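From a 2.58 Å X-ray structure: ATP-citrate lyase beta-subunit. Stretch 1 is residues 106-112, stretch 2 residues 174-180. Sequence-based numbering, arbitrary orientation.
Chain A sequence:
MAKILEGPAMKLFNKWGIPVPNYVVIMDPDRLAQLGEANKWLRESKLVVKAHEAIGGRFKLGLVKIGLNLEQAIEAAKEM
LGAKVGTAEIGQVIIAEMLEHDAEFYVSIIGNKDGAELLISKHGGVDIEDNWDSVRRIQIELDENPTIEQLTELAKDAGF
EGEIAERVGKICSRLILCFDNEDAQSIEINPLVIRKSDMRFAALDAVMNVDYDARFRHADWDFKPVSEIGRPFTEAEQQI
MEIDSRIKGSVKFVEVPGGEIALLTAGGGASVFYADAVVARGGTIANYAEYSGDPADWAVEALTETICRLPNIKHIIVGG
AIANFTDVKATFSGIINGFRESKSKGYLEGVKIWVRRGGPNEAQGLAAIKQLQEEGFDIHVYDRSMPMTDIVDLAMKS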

# COMPACT_ATOMS: atom_id res chain seq x y z
N TYR A 106 -10.96 66.39 46.37
CA TYR A 106 -11.73 65.38 45.67
C TYR A 106 -11.31 65.33 44.21
O TYR A 106 -11.14 66.37 43.58
N VAL A 107 -11.07 64.11 43.72
CA VAL A 107 -10.73 63.78 42.34
C VAL A 107 -11.54 62.56 41.95
O VAL A 107 -11.59 61.60 42.70
N SER A 108 -12.14 62.58 40.78
CA SER A 108 -12.85 61.45 40.22
C SER A 108 -12.87 61.59 38.73
O SER A 108 -13.04 62.70 38.21
N ILE A 109 -12.71 60.47 38.05
CA ILE A 109 -12.78 60.34 36.60
C ILE A 109 -13.83 59.25 36.29
O ILE A 109 -13.68 58.11 36.71
N ILE A 110 -14.97 59.68 35.72
CA ILE A 110 -16.12 58.82 35.45
C ILE A 110 -16.35 58.77 33.96
O ILE A 110 -16.52 59.81 33.33
N GLY A 111 -16.27 57.56 33.40
CA GLY A 111 -16.42 57.35 31.97
C GLY A 111 -17.82 57.63 31.46
O GLY A 111 -18.79 57.53 32.22
N ASN A 112 -17.93 58.00 30.18
CA ASN A 112 -19.19 58.31 29.49
C ASN A 112 -19.07 57.94 28.00
O ASN A 112 -17.96 57.62 27.55
N ARG A 174 -1.78 61.51 35.54
CA ARG A 174 -1.47 60.14 35.92
C ARG A 174 -2.77 59.38 36.10
O ARG A 174 -2.91 58.29 35.57
N LEU A 175 -3.75 59.99 36.79
CA LEU A 175 -5.05 59.40 36.96
C LEU A 175 -5.66 59.15 35.61
O LEU A 175 -6.19 58.07 35.37
N ILE A 176 -5.56 60.12 34.71
CA ILE A 176 -6.07 60.04 33.35
C ILE A 176 -5.39 58.93 32.58
O ILE A 176 -6.06 58.23 31.83
N LEU A 177 -4.07 58.76 32.78
CA LEU A 177 -3.28 57.71 32.14
C LEU A 177 -3.74 56.36 32.69
O LEU A 177 -3.95 55.43 31.92
N CYS A 178 -3.94 56.29 34.02
CA CYS A 178 -4.38 55.11 34.73
C CYS A 178 -5.73 54.71 34.21
O CYS A 178 -5.93 53.54 33.94
N PHE A 179 -6.64 55.67 34.01
CA PHE A 179 -7.98 55.40 33.53
C PHE A 179 -7.94 54.87 32.12
O PHE A 179 -8.53 53.82 31.83
N ASP A 180 -7.23 55.58 31.24
CA ASP A 180 -7.09 55.22 29.84
C ASP A 180 -6.53 53.80 29.69
O ASP A 180 -7.15 52.94 29.05

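A strand that packs against a helix offers it every second side chain, and the helix answers with residues one turn apart; the strand 106-112 and the helix 174-180 of the ATP-citrate lyase beta-subunit illustrate the principle on a small scale. The two run in roughly the same direction, 29° apart, with axes 9.5 Å apart at their closest. On the strand, Val-107 and Ile-109 point toward the helix, whereas Ser-108 and Ile-110 point away. On the helix, Leu-175 and Phe-179, four residues apart, point toward the strand.

Ile-109 is the central bump. Its chi1 is t, with chi2 between wells at 141°, and the side chain enters a hollow bounded by three helix residues. CG2 of Ile-109 lies 3.7 Å from CD2 of Leu-175 (t, p) and 3.6 Å from CD2 of Phe-179, so this methyl sits between the two. The other branch carries CD1 of Ile-109 to within 3.8 Å of CG1 of Ile-176, a sideways-pointing residue with chi1 m and chi2 t. Along the way, CG1 of Ile-109 rests over one face of the Phe-179 ring, 4.0 Å from its centroid, in a CH-pi contact.

Phe-179, with chi1 t, reaches along the strand past Ile-109 to Gly-111, where its CZ comes within 3.6 Å of the glycine N. Here the absence of a side chain matters: an ideally placed CB on Gly-111 would lie a tight 3.2 Å from Phe-179 CZ. Two residues before Ile-109, Val-107 (t) adjoins Leu-175, although their modelled methyls are too close for the distance to carry weight.

The interface is apolar, with no hydrogen bonds between the stretches. Within the strand, Ser-108 OG donates to Tyr-106 OH at 3.0 Å, while Asn-112 ND2 and Arg-174 NH1 find partners elsewhere in the structure.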

# COMPACT_ATOMS: atom_id res chain seq x y z
CB TYR A 106 -13.23 65.66 45.81
CG TYR A 106 -14.13 64.75 45.01
CD1 TYR A 106 -14.36 63.43 45.40
CD2 TYR A 106 -14.80 65.21 43.88
CE1 TYR A 106 -15.19 62.59 44.66
CE2 TYR A 106 -15.63 64.38 43.12
CZ TYR A 106 -15.83 63.07 43.52
OH TYR A 106 -16.67 62.24 42.81
CB VAL A 107 -9.23 63.50 42.03
CG1 VAL A 107 -9.05 63.06 40.59
CG2 VAL A 107 -8.33 64.69 42.35
CB SER A 108 -14.27 61.32 40.76
OG SER A 108 -15.13 62.33 40.24
CB ILE A 109 -11.38 60.16 35.94
CG1 ILE A 109 -11.49 60.01 34.43
CG2 ILE A 109 -10.54 59.04 36.56
CD1 ILE A 109 -10.40 60.71 33.66
CB ILE A 110 -17.38 59.27 36.26
CG1 ILE A 110 -17.73 60.77 35.95
CG2 ILE A 110 -17.13 59.06 37.75
CD1 ILE A 110 -18.61 61.59 36.93
CB ASN A 112 -19.59 59.78 29.68
CG ASN A 112 -18.53 60.78 29.30
OD1 ASN A 112 -18.00 60.77 28.19
ND2 ASN A 112 -18.19 61.64 30.24
CB ARG A 174 -0.65 60.12 37.21
CG ARG A 174 0.52 61.10 37.26
CD ARG A 174 1.88 60.48 37.01
NE ARG A 174 2.95 61.48 37.22
CZ ARG A 174 3.80 61.50 38.24
NH1 ARG A 174 3.75 60.55 39.17
NH2 ARG A 174 4.72 62.45 38.33
CB LEU A 175 -5.93 60.35 37.73
CG LEU A 175 -7.25 59.77 38.28
CD1 LEU A 175 -6.99 58.79 39.42
CD2 LEU A 175 -8.16 60.89 38.78
CB ILE A 176 -5.95 61.41 32.65
CG1 ILE A 176 -7.04 62.36 33.17
CG2 ILE A 176 -6.05 61.26 31.12
CD1 ILE A 176 -6.79 63.83 32.94
CB LEU A 177 -1.77 57.91 32.37
CG LEU A 177 -1.10 58.76 31.36
CD1 LEU A 177 0.35 59.03 31.74
CD2 LEU A 177 -1.26 58.17 29.98
CB CYS A 178 -4.39 55.34 36.24
SG CYS A 178 -4.98 53.92 37.23
CB PHE A 179 -8.85 56.66 33.63
CG PHE A 179 -10.31 56.45 33.30
CD1 PHE A 179 -10.75 56.43 31.98
CD2 PHE A 179 -11.26 56.34 34.30
CE1 PHE A 179 -12.10 56.28 31.67
CE2 PHE A 179 -12.61 56.21 34.00
CZ PHE A 179 -13.03 56.17 32.68
CB ASP A 180 -6.20 56.26 29.12
CG ASP A 180 -6.52 56.53 27.66
OD1 ASP A 180 -5.57 56.55 26.84
OD2 ASP A 180 -7.69 56.84 27.35